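Local coordinates for uncharacterized protein (Chaetomium thermophilum, PDB 3LPZ) that probably takes part in tail-anchored protein biogenesis as the Get4 subunit of the Get pathway, an alpha-solenoid that binds Get5, at residues R18-I23 against S62-R67; I288-M291 against I295-P298; E168-M173 against A191-P196; D261-L266 against T283-I288. All coordinates share one frame; numbering follows the deposited sequence. Where two conformers were deposited one is given.

Interaction 1: R18-I23 against S62-R67; sequences RLQRRI and SQTLLR
Near the N-terminal end of the alpha-solenoid, Q20 and I23 of helix 11-25 meet T64 and L65 of helix 51-67, two helices that run almost parallel, with local axes 9.7 Å and 10° apart. Q20 reaches across at about a right angle to T64, and its NE2 donates to OG1 of T64 at 2.9 Å, with a bent N-H...O angle of 133° and the hydroxyl lying out of the amide plane. A T64 chi1 of -60° sets OG1 beside its own backbone N, facing Q20, and leaves the CG2 methyl toward I23. The same OG1 also bonds the carbonyl of S60 one turn earlier, so the hydroxyl links its own helix to the neighbouring one. Beside this bond the contact is apolar: I23 CG2 rests on T64 CG2 at 3.7 Å and on L65 CD2 at 3.9 Å, while I23 CD1 approaches L65 CG at 4.0 Å. With an alanine in place of Q20, the T64 hydroxyl would probably lose its partner on helix 11-25. A34 and A35 of helix 28-47 touch I23 and L65 respectively. Parallel alternate helices packed against the antiparallel helix that joins them are typical of TPR-like helical-repeat solenoids.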
loop_
_atom_site.group_PDB
_atom_site.type_symbol
_atom_site.label_atom_id
_atom_site.label_comp_id
_atom_site.label_asym_id
_atom_site.label_seq_id
_atom_site.Cartn_x
_atom_site.Cartn_y
_atom_site.Cartn_z
ATOM N N ARG A 18 -7.174 -37.795 -5.228
ATOM C CA ARG A 18 -8.552 -38.232 -5.449
ATOM C C ARG A 18 -9.499 -37.037 -5.591
ATOM O O ARG A 18 -10.253 -36.950 -6.560
ATOM C CB ARG A 18 -9.001 -39.167 -4.315
ATOM C CG ARG A 18 -10.186 -40.061 -4.657
ATOM C CD ARG A 18 -10.291 -41.267 -3.713
ATOM N NE ARG A 18 -10.620 -40.891 -2.337
ATOM C CZ ARG A 18 -9.830 -41.088 -1.283
ATOM N NH1 ARG A 18 -8.647 -41.669 -1.428
ATOM N NH2 ARG A 18 -10.228 -40.706 -0.078
ATOM N N LEU A 19 -9.441 -36.114 -4.634
ATOM C CA LEU A 19 -10.230 -34.874 -4.690
ATOM C C LEU A 19 -9.895 -34.036 -5.926
ATOM O O LEU A 19 -10.801 -33.578 -6.603
ATOM C CB LEU A 19 -10.077 -34.043 -3.397
ATOM C CG LEU A 19 -10.632 -34.717 -2.138
ATOM C CD1 LEU A 19 -10.135 -34.010 -0.889
ATOM C CD2 LEU A 19 -12.184 -34.784 -2.161
ATOM N N GLN A 20 -8.607 -33.858 -6.230
ATOM C CA GLN A 20 -8.196 -33.083 -7.432
ATOM C C GLN A 20 -8.711 -33.660 -8.757
ATOM O O GLN A 20 -9.194 -32.909 -9.635
ATOM C CB GLN A 20 -6.682 -32.908 -7.491
ATOM C CG GLN A 20 -6.188 -31.904 -6.467
ATOM C CD GLN A 20 -4.682 -31.833 -6.416
ATOM O OE1 GLN A 20 -4.007 -32.849 -6.496
ATOM N NE2 GLN A 20 -4.150 -30.630 -6.293
ATOM N N ARG A 21 -8.611 -34.985 -8.892
ATOM C CA ARG A 21 -9.105 -35.651 -10.095
ATOM C C ARG A 21 -10.619 -35.501 -10.236
ATOM O O ARG A 21 -11.095 -35.163 -11.313
ATOM C CB ARG A 21 -8.676 -37.124 -10.162
ATOM C CG ARG A 21 -9.187 -37.854 -11.409
ATOM C CD ARG A 21 -8.114 -38.738 -12.044
ATOM N NE ARG A 21 -6.914 -37.983 -12.411
ATOM C CZ ARG A 21 -5.942 -38.451 -13.189
ATOM N NH1 ARG A 21 -6.025 -39.674 -13.689
ATOM N NH2 ARG A 21 -4.886 -37.694 -13.467
ATOM N N ARG A 22 -11.379 -35.711 -9.157
ATOM C CA ARG A 22 -12.826 -35.463 -9.221
ATOM C C ARG A 22 -13.153 -34.058 -9.704
ATOM O O ARG A 22 -14.075 -33.867 -10.516
ATOM C CB ARG A 22 -13.498 -35.709 -7.872
ATOM C CG ARG A 22 -13.613 -37.173 -7.526
ATOM C CD ARG A 22 -14.112 -37.361 -6.119
ATOM N NE ARG A 22 -15.422 -36.756 -5.899
ATOM C CZ ARG A 22 -15.969 -36.613 -4.696
ATOM N NH1 ARG A 22 -15.302 -37.025 -3.622
ATOM N NH2 ARG A 22 -17.173 -36.068 -4.561
ATOM N N ILE A 23 -12.393 -33.073 -9.215
ATOM C CA ILE A 23 -12.609 -31.689 -9.594
ATOM C C ILE A 23 -12.172 -31.420 -11.044
ATOM O O ILE A 23 -12.879 -30.740 -11.784
ATOM C CB ILE A 23 -11.892 -30.728 -8.625
ATOM C CG1 ILE A 23 -12.621 -30.705 -7.272
ATOM C CG2 ILE A 23 -11.798 -29.319 -9.223
ATOM C CD1 ILE A 23 -11.688 -30.372 -6.126
ATOM N N SER A 62 -8.058 -25.994 -2.972
ATOM C CA SER A 62 -8.430 -24.619 -3.283
ATOM C C SER A 62 -7.835 -24.188 -4.622
ATOM O O SER A 62 -8.544 -23.639 -5.480
ATOM C CB SER A 62 -7.941 -23.634 -2.213
ATOM O OG SER A 62 -8.147 -22.314 -2.706
ATOM N N GLN A 63 -6.535 -24.422 -4.787
ATOM C CA GLN A 63 -5.860 -24.056 -6.030
ATOM C C GLN A 63 -6.432 -24.825 -7.235
ATOM O O GLN A 63 -6.644 -24.232 -8.324
ATOM C CB GLN A 63 -4.339 -24.206 -5.908
ATOM C CG GLN A 63 -3.783 -23.261 -4.830
ATOM C CD GLN A 63 -2.308 -23.419 -4.570
ATOM O OE1 GLN A 63 -1.632 -24.137 -5.287
ATOM N NE2 GLN A 63 -1.795 -22.738 -3.534
ATOM N N THR A 64 -6.707 -26.117 -7.053
ATOM C CA THR A 64 -7.334 -26.879 -8.151
ATOM C C THR A 64 -8.694 -26.317 -8.569
ATOM O O THR A 64 -9.010 -26.222 -9.778
ATOM C CB THR A 64 -7.471 -28.382 -7.823
ATOM O OG1 THR A 64 -6.173 -28.924 -7.580
ATOM C CG2 THR A 64 -8.108 -29.134 -9.003
ATOM N N LEU A 65 -9.512 -25.957 -7.576
ATOM C CA LEU A 65 -10.829 -25.396 -7.864
ATOM C C LEU A 65 -10.680 -24.072 -8.593
ATOM O O LEU A 65 -11.365 -23.824 -9.582
ATOM C CB LEU A 65 -11.623 -25.187 -6.584
ATOM C CG LEU A 65 -12.245 -26.458 -6.000
ATOM C CD1 LEU A 65 -12.485 -26.320 -4.505
ATOM C CD2 LEU A 65 -13.539 -26.809 -6.736
ATOM N N LEU A 66 -9.778 -23.227 -8.095
ATOM C CA LEU A 66 -9.507 -21.933 -8.741
ATOM C C LEU A 66 -9.010 -22.088 -10.185
ATOM O O LEU A 66 -9.422 -21.325 -11.047
ATOM C CB LEU A 66 -8.538 -21.056 -7.906
ATOM C CG LEU A 66 -9.087 -20.612 -6.541
ATOM C CD1 LEU A 66 -7.970 -20.031 -5.614
ATOM C CD2 LEU A 66 -10.211 -19.592 -6.729
ATOM N N ARG A 67 -8.133 -23.060 -10.435
ATOM C CA ARG A 67 -7.670 -23.361 -11.810
ATOM C C ARG A 67 -8.787 -23.892 -12.699
ATOM O O ARG A 67 -8.729 -23.730 -13.903
ATOM C CB ARG A 67 -6.565 -24.415 -11.821
ATOM C CG ARG A 67 -5.216 -23.884 -11.500
ATOM C CD ARG A 67 -4.164 -24.962 -11.600
ATOM N NE ARG A 67 -3.013 -24.574 -10.792
ATOM C CZ ARG A 67 -2.027 -23.768 -11.200
ATOM N NH1 ARG A 67 -2.012 -23.255 -12.428
ATOM N NH2 ARG A 67 -1.039 -23.474 -10.373
#

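Interaction 2: I288-M291 against I295-P298; sequences IAEM and IQRP
With chi1 of E290 at -170° and the chain straight beyond CG, its carboxylate lies alongside CG and CD of R297, and a bend at chi3 (65°) carries the guanidinium on past it. The contact lies at the C-terminal end of helix 282-293 in the alpha-solenoid, where the chain leaves the helix and doubles back along its last turns. OE2 of E290 comes within 3.3 Å of CG of R297. The charged groups do not touch: a water spans them, donating to OE1 of E290 at 2.8 Å and accepting from NH1 of R297 at 2.7 Å, in the plane of the guanidinium. An alanine here instead of E290 would probably leave the water without its acceptor and the R297 guanidinium freer to turn. At the backbone, I295 N donates to A289 O at 3.0 Å from above the carbonyl plane, and the CB atoms of A289 and I295 meet at 3.9 Å. The ring of F263, from helix 260-269, touches both these residues. Next to this bond, the carbonyl O of I295 comes within 3.1 Å of E290 CA in a CA-H...O contact.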
loop_
_atom_site.group_PDB
_atom_site.type_symbol
_atom_site.label_atom_id
_atom_site.label_comp_id
_atom_site.label_asym_id
_atom_site.label_seq_id
_atom_site.Cartn_x
_atom_site.Cartn_y
_atom_site.Cartn_z
ATOM N N ILE A 288 4.517 15.627 8.353
ATOM C CA ILE A 288 5.929 15.641 7.991
ATOM C C ILE A 288 6.744 16.672 8.797
ATOM O O ILE A 288 7.819 16.351 9.284
ATOM C CB ILE A 288 6.089 15.846 6.445
ATOM C CG1 ILE A 288 5.695 14.544 5.707
ATOM C CG2 ILE A 288 7.531 16.308 6.082
ATOM C CD1 ILE A 288 5.491 14.698 4.203
ATOM N N ALA A 289 6.232 17.903 8.927
ATOM C CA ALA A 289 6.863 18.923 9.792
ATOM C C ALA A 289 7.012 18.455 11.245
ATOM O O ALA A 289 8.029 18.732 11.889
ATOM C CB ALA A 289 6.081 20.269 9.764
ATOM N N GLU A 290 5.994 17.778 11.764
ATOM C CA GLU A 290 6.109 17.167 13.088
ATOM C C GLU A 290 7.130 16.026 13.146
ATOM O O GLU A 290 8.004 16.031 14.015
ATOM C CB GLU A 290 4.744 16.722 13.593
ATOM C CG GLU A 290 4.704 16.287 15.067
ATOM C CD GLU A 290 3.298 15.868 15.483
ATOM O OE1 GLU A 290 2.912 14.699 15.264
ATOM O OE2 GLU A 290 2.562 16.720 16.011
ATOM N N MET A 291 7.043 15.082 12.209
ATOM C CA MET A 291 7.888 13.881 12.217
ATOM C C MET A 291 9.379 14.162 12.031
ATOM O O MET A 291 10.221 13.570 12.706
ATOM C CB MET A 291 7.434 12.901 11.140
ATOM C CG MET A 291 6.068 12.325 11.366
ATOM S SD MET A 291 5.523 11.339 9.974
ATOM C CE MET A 291 6.400 9.799 10.285
ATOM N N ILE A 295 8.310 20.302 14.376
ATOM C CA ILE A 295 7.307 21.384 14.375
ATOM C C ILE A 295 5.930 20.821 14.742
ATOM O O ILE A 295 5.337 20.050 13.975
ATOM C CB ILE A 295 7.263 22.115 13.022
ATOM C CG1 ILE A 295 8.636 22.689 12.683
ATOM C CG2 ILE A 295 6.204 23.209 13.019
ATOM C CD1 ILE A 295 8.839 23.026 11.193
ATOM N N GLN A 296 5.428 21.208 15.917
ATOM C CA GLN A 296 4.157 20.681 16.439
ATOM C C GLN A 296 2.999 21.074 15.530
ATOM O O GLN A 296 2.971 22.194 15.006
ATOM C CB GLN A 296 3.890 21.170 17.876
ATOM C CG GLN A 296 5.045 20.930 18.885
ATOM C CD GLN A 296 5.181 19.474 19.390
ATOM O OE1 GLN A 296 5.515 19.250 20.561
ATOM N NE2 GLN A 296 4.955 18.495 18.511
ATOM N N ARG A 297 2.066 20.150 15.328
ATOM C CA ARG A 297 0.880 20.418 14.514
ATOM C C ARG A 297 -0.001 21.480 15.151
ATOM O O ARG A 297 -0.327 21.375 16.337
ATOM C CB ARG A 297 0.064 19.147 14.320
ATOM C CG ARG A 297 0.802 18.071 13.573
ATOM C CD ARG A 297 0.076 16.770 13.661
ATOM N NE ARG A 297 -1.214 16.828 12.981
ATOM C CZ ARG A 297 -2.096 15.837 12.979
ATOM N NH1 ARG A 297 -1.829 14.705 13.628
ATOM N NH2 ARG A 297 -3.243 15.976 12.330
ATOM N N PRO A 298 -0.393 22.507 14.370
ATOM C CA PRO A 298 -1.329 23.515 14.893
ATOM C C PRO A 298 -2.648 22.871 15.296
ATOM O O PRO A 298 -3.011 21.822 14.756
ATOM C CB PRO A 298 -1.533 24.462 13.705
ATOM C CG PRO A 298 -0.313 24.252 12.841
ATOM C CD PRO A 298 0.000 22.794 12.977
HETATM O O HOH W 1 0.251 13.815 15.072
#

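Interaction 3: E168-M173 against A191-P196; sequences EVLARM and ARAVLP
L170 and A171 of helix 166-179 pack on A193 of helix 186-199 without any hydrogen bond between the two segments. The CB of L170 starts toward the other helix but stops short of touching it. With chi1 at -179° the next atom, CG, continues in that direction and lies 4.3 Å from A193 CB. CD2, the branch that does the touching, then settles over the backbone of the partner, 4.0 Å from A193 CA and 4.1 Å from A193 O, and it also nears the carbonyl oxygen of R192. Beside it, A171 CA meets A193 CB at 4.0 Å. Because both residues at the crossing are alanines, the CA atoms of A171 and A193 come within 5.3 Å, and the helices, inclined at 148° and so roughly antiparallel, have local axes only 8.9 Å apart, as expected of successive helices in an alpha-solenoid. Just beyond, P196 has no N-H to give to the preceding turn, and the helix is kinked there. Away from the interface, R172 grips E168 one turn earlier, NE and NH2 both donating in the guanidinium plane to the single oxygen OE2 at 2.8 Å. R192 makes a salt bridge with E156 of helix 152-159, a residue that L170 also touches, while I212 of helix 203-220 lies against E168, A171 and R172; the buried contact is thus flanked by these two helices.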
loop_
_atom_site.group_PDB
_atom_site.type_symbol
_atom_site.label_atom_id
_atom_site.label_comp_id
_atom_site.label_asym_id
_atom_site.label_seq_id
_atom_site.Cartn_x
_atom_site.Cartn_y
_atom_site.Cartn_z
ATOM N N GLU A 168 9.326 1.260 -6.381
ATOM C CA GLU A 168 9.458 1.382 -7.822
ATOM C C GLU A 168 8.126 1.062 -8.494
ATOM O O GLU A 168 7.734 1.750 -9.435
ATOM C CB GLU A 168 10.579 0.515 -8.398
ATOM C CG GLU A 168 10.501 0.371 -9.914
ATOM C CD GLU A 168 11.761 -0.178 -10.530
ATOM O OE1 GLU A 168 12.688 -0.580 -9.789
ATOM O OE2 GLU A 168 11.820 -0.198 -11.773
ATOM N N VAL A 169 7.416 0.047 -7.993
ATOM C CA VAL A 169 6.093 -0.279 -8.571
ATOM C C VAL A 169 5.140 0.923 -8.401
ATOM O O VAL A 169 4.426 1.328 -9.331
ATOM C CB VAL A 169 5.493 -1.567 -7.941
ATOM C CG1 VAL A 169 4.054 -1.775 -8.399
ATOM C CG2 VAL A 169 6.363 -2.803 -8.278
ATOM N N LEU A 170 5.143 1.505 -7.213
ATOM C CA LEU A 170 4.252 2.627 -6.925
ATOM C C LEU A 170 4.585 3.859 -7.775
ATOM O O LEU A 170 3.696 4.493 -8.313
ATOM C CB LEU A 170 4.269 2.976 -5.424
ATOM C CG LEU A 170 3.354 4.119 -4.963
ATOM C CD1 LEU A 170 1.849 3.792 -5.275
ATOM C CD2 LEU A 170 3.553 4.411 -3.473
ATOM N N ALA A 171 5.864 4.202 -7.868
ATOM C CA ALA A 171 6.289 5.366 -8.651
ATOM C C ALA A 171 5.939 5.200 -10.155
ATOM O O ALA A 171 5.468 6.151 -10.800
ATOM C CB ALA A 171 7.799 5.599 -8.459
ATOM N N ARG A 172 6.149 4.001 -10.691
ATOM C CA ARG A 172 5.782 3.709 -12.105
ATOM C C ARG A 172 4.279 3.717 -12.337
ATOM O O ARG A 172 3.807 4.170 -13.391
ATOM C CB ARG A 172 6.371 2.372 -12.567
ATOM C CG ARG A 172 7.870 2.454 -12.780
ATOM C CD ARG A 172 8.457 1.179 -13.440
ATOM N NE ARG A 172 9.918 1.140 -13.286
ATOM C CZ ARG A 172 10.774 1.906 -13.969
ATOM N NH1 ARG A 172 10.330 2.798 -14.852
ATOM N NH2 ARG A 172 12.082 1.793 -13.763
ATOM N N MET A 173 3.527 3.265 -11.342
ATOM C CA MET A 173 2.065 3.371 -11.381
ATOM C C MET A 173 1.627 4.845 -11.356
ATOM O O MET A 173 0.788 5.256 -12.150
ATOM C CB MET A 173 1.421 2.586 -10.232
ATOM C CG MET A 173 -0.130 2.589 -10.247
ATOM S SD MET A 173 -0.847 2.628 -8.581
ATOM C CE MET A 173 -0.647 4.386 -8.285
ATOM N N ALA A 191 4.131 13.359 -5.737
ATOM C CA ALA A 191 3.805 13.485 -4.321
ATOM C C ALA A 191 3.026 12.287 -3.802
ATOM O O ALA A 191 3.265 11.870 -2.701
ATOM C CB ALA A 191 3.069 14.784 -4.019
ATOM N N ARG A 192 2.121 11.725 -4.611
ATOM C CA ARG A 192 1.398 10.492 -4.240
ATOM C C ARG A 192 2.308 9.277 -4.043
ATOM O O ARG A 192 1.919 8.334 -3.344
ATOM C CB ARG A 192 0.283 10.167 -5.251
ATOM C CG ARG A 192 -0.809 11.261 -5.319
ATOM C CD ARG A 192 -1.995 10.823 -6.222
ATOM N NE ARG A 192 -2.837 9.818 -5.567
ATOM C CZ ARG A 192 -3.730 10.085 -4.612
ATOM N NH1 ARG A 192 -3.928 11.337 -4.172
ATOM N NH2 ARG A 192 -4.454 9.098 -4.094
ATOM N N ALA A 193 3.491 9.280 -4.667
ATOM C CA ALA A 193 4.468 8.178 -4.489
ATOM C C ALA A 193 5.482 8.473 -3.417
ATOM O O ALA A 193 6.089 7.530 -2.906
ATOM C CB ALA A 193 5.234 7.904 -5.783
ATOM N N VAL A 194 5.705 9.749 -3.113
ATOM C CA VAL A 194 6.786 10.158 -2.196
ATOM C C VAL A 194 6.293 10.459 -0.789
ATOM O O VAL A 194 6.825 9.903 0.168
ATOM C CB VAL A 194 7.547 11.395 -2.734
ATOM C CG1 VAL A 194 8.488 11.955 -1.669
ATOM C CG2 VAL A 194 8.324 11.010 -3.991
ATOM N N LEU A 195 5.276 11.321 -0.674
ATOM C CA LEU A 195 4.764 11.744 0.637
ATOM C C LEU A 195 4.270 10.589 1.510
ATOM O O LEU A 195 4.574 10.565 2.685
ATOM C CB LEU A 195 3.699 12.855 0.518
ATOM C CG LEU A 195 4.195 14.112 -0.239
ATOM C CD1 LEU A 195 3.143 15.183 -0.218
ATOM C CD2 LEU A 195 5.567 14.697 0.331
ATOM N N PRO A 196 3.492 9.641 0.938
ATOM C CA PRO A 196 3.033 8.540 1.803
ATOM C C PRO A 196 4.168 7.722 2.437
ATOM O O PRO A 196 4.013 7.259 3.586
ATOM C CB PRO A 196 2.162 7.681 0.846
ATOM C CG PRO A 196 1.586 8.692 -0.111
ATOM C CD PRO A 196 2.793 9.627 -0.367
#

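Interaction 4: D261-L266 against T283-I288; sequences DLFRQL and TALELI
F263 of helix 260-269 reaches over to helix 282-293 and meets L285 and I288 there. Its ring does the reaching: CZ comes 3.7 Å from the carbonyl oxygen of L285 and 4.4 Å from L285 CB, while CE1 lies 4.4 Å from I288 CG2. Both partners approach the ring obliquely, and with no hydrogen bond between the segments the contact is van der Waals packing. The two backbones stay well apart, the nearest pair of CA atoms, those of F263 and I288, being separated by 9.6 Å, so a single aromatic side chain carries the contact across.

The placing of the ring begins with its own torsion: chi1 of -175° swings CG away from the F263 backbone N and directs the phenyl group outward from its helix. Its backbone is held in regular helix, with Q265 N bonded to D261 O and L266 N to L262 O around it. On the other helix, the bond from I288 N to A284 O, at 2.9 Å, likewise fixes the turn that presents L285 and I288. Further out, L251 of helix 243-256 packs on F263, and the ring of F293 meets it with the planes about 35° apart. The far end of I288 turns from the phenylalanine to L195, L198 and L199 of helix 186-199. The whole is a buried junction in which an aromatic ring bridges two helices whose backbones stay well apart, part of the layered helical core typical of an alpha-solenoid.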
loop_
_atom_site.group_PDB
_atom_site.type_symbol
_atom_site.label_atom_id
_atom_site.label_comp_id
_atom_site.label_asym_id
_atom_site.label_seq_id
_atom_site.Cartn_x
_atom_site.Cartn_y
_atom_site.Cartn_z
ATOM N N ASP A 261 14.235 25.463 10.285
ATOM C CA ASP A 261 14.540 26.617 9.426
ATOM C C ASP A 261 14.395 26.284 7.943
ATOM O O ASP A 261 13.871 27.083 7.167
ATOM C CB ASP A 261 15.978 27.096 9.667
ATOM C CG ASP A 261 16.204 27.630 11.068
ATOM O OD1 ASP A 261 15.230 28.087 11.722
ATOM O OD2 ASP A 261 17.382 27.605 11.505
ATOM N N LEU A 262 14.904 25.114 7.567
ATOM C CA LEU A 262 14.832 24.596 6.206
ATOM C C LEU A 262 13.387 24.435 5.746
ATOM O O LEU A 262 13.021 24.894 4.661
ATOM C CB LEU A 262 15.500 23.226 6.143
ATOM C CG LEU A 262 16.989 23.101 5.861
ATOM C CD1 LEU A 262 17.517 21.746 6.405
ATOM C CD2 LEU A 262 17.233 23.248 4.368
ATOM N N PHE A 263 12.584 23.773 6.585
ATOM C CA PHE A 263 11.189 23.478 6.271
ATOM C C PHE A 263 10.394 24.763 6.136
ATOM O O PHE A 263 9.579 24.907 5.222
ATOM C CB PHE A 263 10.543 22.573 7.330
ATOM C CG PHE A 263 9.141 22.155 6.983
ATOM C CD1 PHE A 263 8.913 21.101 6.101
ATOM C CD2 PHE A 263 8.047 22.849 7.491
ATOM C CE1 PHE A 263 7.606 20.731 5.758
ATOM C CE2 PHE A 263 6.748 22.501 7.145
ATOM C CZ PHE A 263 6.525 21.429 6.281
ATOM N N ARG A 264 10.640 25.694 7.059
ATOM C CA ARG A 264 9.922 26.959 7.067
ATOM C C ARG A 264 10.287 27.755 5.814
ATOM O O ARG A 264 9.413 28.279 5.144
ATOM C CB ARG A 264 10.203 27.754 8.354
ATOM C CG ARG A 264 9.489 27.195 9.572
ATOM C CD ARG A 264 9.550 28.152 10.778
ATOM N NE ARG A 264 9.193 27.442 12.002
ATOM C CZ ARG A 264 10.079 26.907 12.844
ATOM N NH1 ARG A 264 11.385 27.035 12.618
ATOM N NH2 ARG A 264 9.656 26.260 13.924
ATOM N N GLN A 265 11.572 27.799 5.474
ATOM C CA GLN A 265 11.991 28.530 4.266
ATOM C C GLN A 265 11.408 27.955 2.974
ATOM O O GLN A 265 11.060 28.711 2.080
ATOM C CB GLN A 265 13.507 28.635 4.165
ATOM C CG GLN A 265 13.975 29.539 3.042
ATOM C CD GLN A 265 15.469 29.480 2.848
ATOM O OE1 GLN A 265 16.171 28.759 3.554
ATOM N NE2 GLN A 265 15.966 30.234 1.883
ATOM N N LEU A 266 11.303 26.627 2.891
ATOM C CA LEU A 266 10.706 25.954 1.733
ATOM C C LEU A 266 9.229 26.307 1.568
ATOM O O LEU A 266 8.771 26.639 0.476
ATOM C CB LEU A 266 10.845 24.439 1.903
ATOM C CG LEU A 266 11.450 23.567 0.807
ATOM C CD1 LEU A 266 12.527 24.243 -0.020
ATOM C CD2 LEU A 266 11.970 22.286 1.459
ATOM N N THR A 283 -2.461 18.238 5.375
ATOM C CA THR A 283 -2.326 17.291 6.487
ATOM C C THR A 283 -1.012 16.505 6.408
ATOM O O THR A 283 -0.337 16.291 7.437
ATOM C CB THR A 283 -3.534 16.341 6.552
ATOM O OG1 THR A 283 -4.709 17.124 6.760
ATOM C CG2 THR A 283 -3.403 15.353 7.710
ATOM N N ALA A 284 -0.652 16.085 5.192
ATOM C CA ALA A 284 0.629 15.420 4.947
ATOM C C ALA A 284 1.810 16.296 5.374
ATOM O O ALA A 284 2.743 15.810 6.011
ATOM C CB ALA A 284 0.779 15.025 3.476
ATOM N N LEU A 285 1.786 17.575 4.996
ATOM C CA LEU A 285 2.917 18.460 5.296
ATOM C C LEU A 285 3.017 18.747 6.788
ATOM O O LEU A 285 4.109 18.830 7.328
ATOM C CB LEU A 285 2.830 19.762 4.502
ATOM C CG LEU A 285 3.153 19.594 3.018
ATOM C CD1 LEU A 285 2.865 20.867 2.271
ATOM C CD2 LEU A 285 4.625 19.126 2.805
ATOM N N GLU A 286 1.871 18.894 7.437
ATOM C CA GLU A 286 1.820 19.060 8.905
ATOM C C GLU A 286 2.432 17.874 9.629
ATOM O O GLU A 286 3.214 18.045 10.561
ATOM C CB GLU A 286 0.382 19.198 9.366
ATOM C CG GLU A 286 -0.162 20.591 9.221
ATOM C CD GLU A 286 -1.598 20.675 9.669
ATOM O OE1 GLU A 286 -1.965 20.012 10.673
ATOM O OE2 GLU A 286 -2.359 21.395 9.006
ATOM N N LEU A 287 2.065 16.670 9.201
ATOM C CA LEU A 287 2.603 15.449 9.825
ATOM C C LEU A 287 4.100 15.303 9.573
ATOM O O LEU A 287 4.855 14.930 10.477
ATOM C CB LEU A 287 1.847 14.196 9.370
ATOM C CG LEU A 287 0.561 13.910 10.143
ATOM C CD1 LEU A 287 -0.208 12.790 9.481
ATOM C CD2 LEU A 287 0.836 13.550 11.612
ATOM N N ILE A 288 4.517 15.627 8.353
ATOM C CA ILE A 288 5.929 15.641 7.991
ATOM C C ILE A 288 6.744 16.672 8.797
ATOM O O ILE A 288 7.819 16.351 9.284
ATOM C CB ILE A 288 6.089 15.846 6.445
ATOM C CG1 ILE A 288 5.695 14.544 5.707
ATOM C CG2 ILE A 288 7.531 16.308 6.082
ATOM C CD1 ILE A 288 5.491 14.698 4.203
#

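Going from the N terminus, interaction 1 closes a loop of 38 residues, largely helix, at one end of the solenoid. Interaction 3 follows near the middle of the chain, closing a 17-residue loop between helices 166-179 and 186-199. Interaction 4 then closes the loop between helices 260-269 and 282-293, and interaction 2 folds the following loop back on the same helix. Interactions 1, 3 and 4 come in series, and 2 starts at I288, the residue where 4 ends; none nests or crosses. Interactions 2 and 4 also touch through R297 NH1 and L287 CD2 at 3.5 Å, and both adjoin interaction 3 through I288. Interaction 1 stands apart, its centre about 55 Å from the centres of interactions 2 and 4.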